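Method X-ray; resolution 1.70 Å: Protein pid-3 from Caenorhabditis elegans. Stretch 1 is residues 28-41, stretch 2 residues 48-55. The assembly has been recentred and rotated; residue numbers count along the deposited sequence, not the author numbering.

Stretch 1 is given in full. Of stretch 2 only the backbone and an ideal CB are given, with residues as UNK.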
# COMPACT_ATOMS: atom_id res chain seq x y z
N GLY B 28 7.51 3.10 1.23
CA GLY B 28 7.24 1.68 1.20
C GLY B 28 6.67 1.17 2.51
O GLY B 28 5.82 0.27 2.51
N ILE B 29 7.14 1.72 3.63
CA ILE B 29 6.59 1.39 4.94
C ILE B 29 5.14 1.85 5.01
O ILE B 29 4.26 1.10 5.46
CB ILE B 29 7.46 2.02 6.04
CG1 ILE B 29 8.87 1.40 6.03
CG2 ILE B 29 6.79 1.85 7.42
CD1 ILE B 29 9.86 2.17 6.84
N ALA B 30 4.85 3.05 4.50
CA ALA B 30 3.45 3.49 4.46
C ALA B 30 2.59 2.55 3.62
O ALA B 30 1.42 2.30 3.95
CB ALA B 30 3.38 4.92 3.94
N GLN B 31 3.14 2.04 2.50
CA GLN B 31 2.40 1.11 1.65
C GLN B 31 2.05 -0.18 2.40
O GLN B 31 0.98 -0.76 2.17
CB GLN B 31 3.18 0.83 0.37
CG GLN B 31 3.29 2.07 -0.57
CD GLN B 31 4.18 1.81 -1.77
OE1 GLN B 31 5.26 1.23 -1.63
NE2 GLN B 31 3.80 2.32 -2.94
N LEU B 32 2.92 -0.64 3.30
CA LEU B 32 2.61 -1.82 4.11
C LEU B 32 1.35 -1.62 4.96
O LEU B 32 0.64 -2.59 5.29
CB LEU B 32 3.77 -2.17 5.03
CG LEU B 32 5.12 -2.59 4.43
CD1 LEU B 32 6.15 -2.73 5.55
CD2 LEU B 32 4.90 -3.86 3.65
N LEU B 33 1.07 -0.37 5.33
CA LEU B 33 -0.01 -0.03 6.24
C LEU B 33 -1.28 0.43 5.55
O LEU B 33 -2.21 0.88 6.24
CB LEU B 33 0.47 1.07 7.21
CG LEU B 33 1.62 0.64 8.10
CD1 LEU B 33 2.27 1.84 8.81
CD2 LEU B 33 1.19 -0.37 9.19
N THR B 34 -1.34 0.36 4.23
CA THR B 34 -2.57 0.63 3.50
C THR B 34 -3.72 -0.15 4.13
O THR B 34 -3.58 -1.36 4.35
CB THR B 34 -2.43 0.21 2.04
OG1 THR B 34 -1.31 0.91 1.51
CG2 THR B 34 -3.67 0.57 1.23
N PRO B 35 -4.88 0.49 4.37
CA PRO B 35 -5.27 1.86 3.97
C PRO B 35 -5.17 2.94 5.06
O PRO B 35 -5.69 4.01 4.85
CB PRO B 35 -6.74 1.66 3.57
CG PRO B 35 -7.23 0.66 4.60
CD PRO B 35 -6.03 -0.26 4.89
N TYR B 36 -4.52 2.65 6.19
CA TYR B 36 -4.54 3.57 7.32
C TYR B 36 -3.76 4.84 7.04
O TYR B 36 -2.79 4.85 6.26
CB TYR B 36 -4.02 2.85 8.59
CG TYR B 36 -4.89 1.66 8.88
CD1 TYR B 36 -6.18 1.83 9.38
CD2 TYR B 36 -4.46 0.36 8.60
CE1 TYR B 36 -7.01 0.76 9.60
CE2 TYR B 36 -5.29 -0.71 8.82
CZ TYR B 36 -6.57 -0.51 9.32
OH TYR B 36 -7.41 -1.56 9.55
N ARG B 37 -4.22 5.94 7.64
CA ARG B 37 -3.61 7.23 7.37
C ARG B 37 -2.33 7.38 8.16
O ARG B 37 -2.34 7.34 9.40
CB ARG B 37 -4.54 8.40 7.70
CG ARG B 37 -3.81 9.73 7.44
CD ARG B 37 -4.68 10.95 7.58
NE ARG B 37 -3.96 12.21 7.41
CZ ARG B 37 -3.92 12.93 6.31
NH1 ARG B 37 -4.49 12.52 5.19
NH2 ARG B 37 -3.31 14.11 6.32
N VAL B 38 -1.23 7.59 7.44
CA VAL B 38 0.10 7.76 7.99
C VAL B 38 0.45 9.24 7.94
O VAL B 38 0.45 9.84 6.86
CB VAL B 38 1.14 6.94 7.21
CG1 VAL B 38 2.52 7.19 7.78
CG2 VAL B 38 0.80 5.49 7.20
N ASN B 39 0.80 9.81 9.08
CA ASN B 39 1.19 11.21 9.16
C ASN B 39 2.67 11.42 9.38
O ASN B 39 3.16 12.54 9.22
CB ASN B 39 0.44 11.89 10.29
CG ASN B 39 -1.01 12.04 9.99
OD1 ASN B 39 -1.39 12.29 8.84
ND2 ASN B 39 -1.85 11.87 11.00
N GLY B 40 3.41 10.38 9.74
CA GLY B 40 4.83 10.56 9.92
C GLY B 40 5.49 9.23 10.14
O GLY B 40 4.88 8.31 10.67
N ILE B 41 6.74 9.10 9.70
CA ILE B 41 7.48 7.86 9.89
C ILE B 41 8.90 8.22 10.30
O ILE B 41 9.55 9.03 9.64
CB ILE B 41 7.51 6.98 8.63
CG1 ILE B 41 6.10 6.61 8.20
CG2 ILE B 41 8.38 5.75 8.92
CD1 ILE B 41 6.03 5.77 6.91
N UNK B 48 13.01 -1.61 10.69
CA UNK B 48 12.12 -1.20 11.77
C UNK B 48 11.87 0.30 11.68
O UNK B 48 12.74 1.08 11.25
CB UNK B 48 12.71 -1.57 13.13
N UNK B 49 10.69 0.70 12.13
CA UNK B 49 10.35 2.11 12.16
C UNK B 49 9.30 2.36 13.23
O UNK B 49 8.70 1.43 13.78
CB UNK B 49 9.85 2.58 10.79
N UNK B 50 9.13 3.64 13.56
CA UNK B 50 8.02 4.09 14.40
C UNK B 50 7.12 4.96 13.53
O UNK B 50 7.62 5.85 12.82
CB UNK B 50 8.51 4.85 15.63
N UNK B 51 5.82 4.72 13.57
CA UNK B 51 4.88 5.32 12.62
C UNK B 51 3.80 6.04 13.40
O UNK B 51 3.25 5.48 14.35
CB UNK B 51 4.27 4.27 11.69
N UNK B 52 3.49 7.27 13.00
CA UNK B 52 2.35 7.99 13.54
C UNK B 52 1.19 7.84 12.56
O UNK B 52 1.32 8.24 11.40
CB UNK B 52 2.69 9.46 13.78
N UNK B 53 0.12 7.21 13.00
CA UNK B 53 -1.13 7.11 12.26
C UNK B 53 -2.07 8.20 12.75
O UNK B 53 -1.77 8.94 13.69
CB UNK B 53 -1.76 5.73 12.42
N UNK B 54 -3.24 8.29 12.14
CA UNK B 54 -4.13 9.41 12.43
C UNK B 54 -4.62 9.39 13.88
O UNK B 54 -4.75 10.44 14.51
CB UNK B 54 -5.33 9.39 11.48
N UNK B 55 -4.91 8.21 14.42
CA UNK B 55 -5.49 8.14 15.76
C UNK B 55 -5.37 6.73 16.31
O UNK B 55 -4.92 5.80 15.64
CB UNK B 55 -6.96 8.58 15.74

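Strand 48-53 runs nearly antiparallel to strand 38-41, and its CB atoms alternate between the side where I29, L33, V38 and I41 gather and the opposite one.

At position 48 the CB points away and meets nothing of stretch 1, so almost any strand-tolerant residue would do. It is S48, whose OG is hydrogen-bonded elsewhere in the structure.

Position 49 turns toward stretch 1, but its ideal CB already lies 4.0 Å from both I41 CG2 and I29 CD1. A small apolar residue suits such a spot; A49 fills it with a methyl alone.

Position 50 again points away, with extended angles (-114/132) that beta-branched residues favour, though polar ones would also fit. V50 is the choice, and its backbone O receives a CA-H...O contact from I41 CA at 3.6 Å.

Position 51 pairs with I41 and faces an apolar hollow; its CB is 4.3 Å from L33 CD1 and 4.6 Å from I41 CG1. Valine, isoleucine or perhaps leucine could answer that. In V51, chi1 in t, both methyls pack against L33 CD1 (CG1 3.8 Å, CG2 4.1 Å) and I41 CG1 (each 4.2 Å); V38 CG1 is 3.8 Å from V51 CG1, and I29 CG2 is 4.2 Å from V51 CG2.

Position 52 lies on the other face, opposite G40, which offers no side chain. Backbone bonding dominates: the position's N donates to G40 O at 2.9 Å, and its O accepts from N39 N at 2.8 Å and weakly from G40 N at 3.4 Å, at a beta bulge. Small or beta-branched residues are plausible; A52 puts only a methyl there, its ideal CB 4.0 Å from G40 O.

Position 53 returns to the apolar face, paired with V38, its CB 3.5 Å from R37 O. Beyond lie V38, L33 and the CB of Y36, inviting a longer apolar chain such as leucine or methionine. In L53 (m, t), CD2 lies 3.7 Å from V38 CG2 and 4.3 Å from L33 CD1, and both CD1 (4.2 Å) and CD2 (4.3 Å) lie near Y36 CB. A water links its O to N39 ND2.

At position 54, just past the strand, CA-to-CB points sideways, and N bonds weakly to R37 O at 3.0 Å. Nearby are a guanidinium and the N39 amide, so an acidic side chain, or glutamine, would suit. E54 bends through chi2 in p; OE1 accepts from N39 ND2 at 2.8 Å and forms a salt bridge with R37 NE at 3.5 Å.

Position 55 finds no partner in stretch 1, so many polar residues would suit. N55 stands at the N-cap position and caps a backbone N just past the stretch.

Stretch 2 48-55: SAVVALEN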
# COMPACT_ATOMS: atom_id res chain seq x y z
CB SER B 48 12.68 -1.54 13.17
OG SER B 48 13.87 -0.84 13.48
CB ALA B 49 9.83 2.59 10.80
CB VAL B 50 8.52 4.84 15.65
CG1 VAL B 50 7.30 5.43 16.33
CG2 VAL B 50 9.30 3.93 16.61
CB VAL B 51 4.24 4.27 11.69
CG1 VAL B 51 3.22 4.90 10.79
CG2 VAL B 51 5.32 3.53 10.96
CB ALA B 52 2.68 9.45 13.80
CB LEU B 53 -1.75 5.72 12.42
CG LEU B 53 -0.99 4.47 11.99
CD1 LEU B 53 -1.87 3.27 12.21
CD2 LEU B 53 -0.60 4.59 10.52
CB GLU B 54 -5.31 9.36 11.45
CG GLU B 54 -6.35 10.46 11.56
CD GLU B 54 -5.78 11.84 11.40
OE1 GLU B 54 -4.65 11.97 10.87
OE2 GLU B 54 -6.46 12.82 11.78
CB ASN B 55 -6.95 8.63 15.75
CG ASN B 55 -7.84 7.77 14.85
OD1 ASN B 55 -7.83 6.54 14.94
ND2 ASN B 55 -8.60 8.42 13.95
O HOH W 1 -0.84 11.46 13.78
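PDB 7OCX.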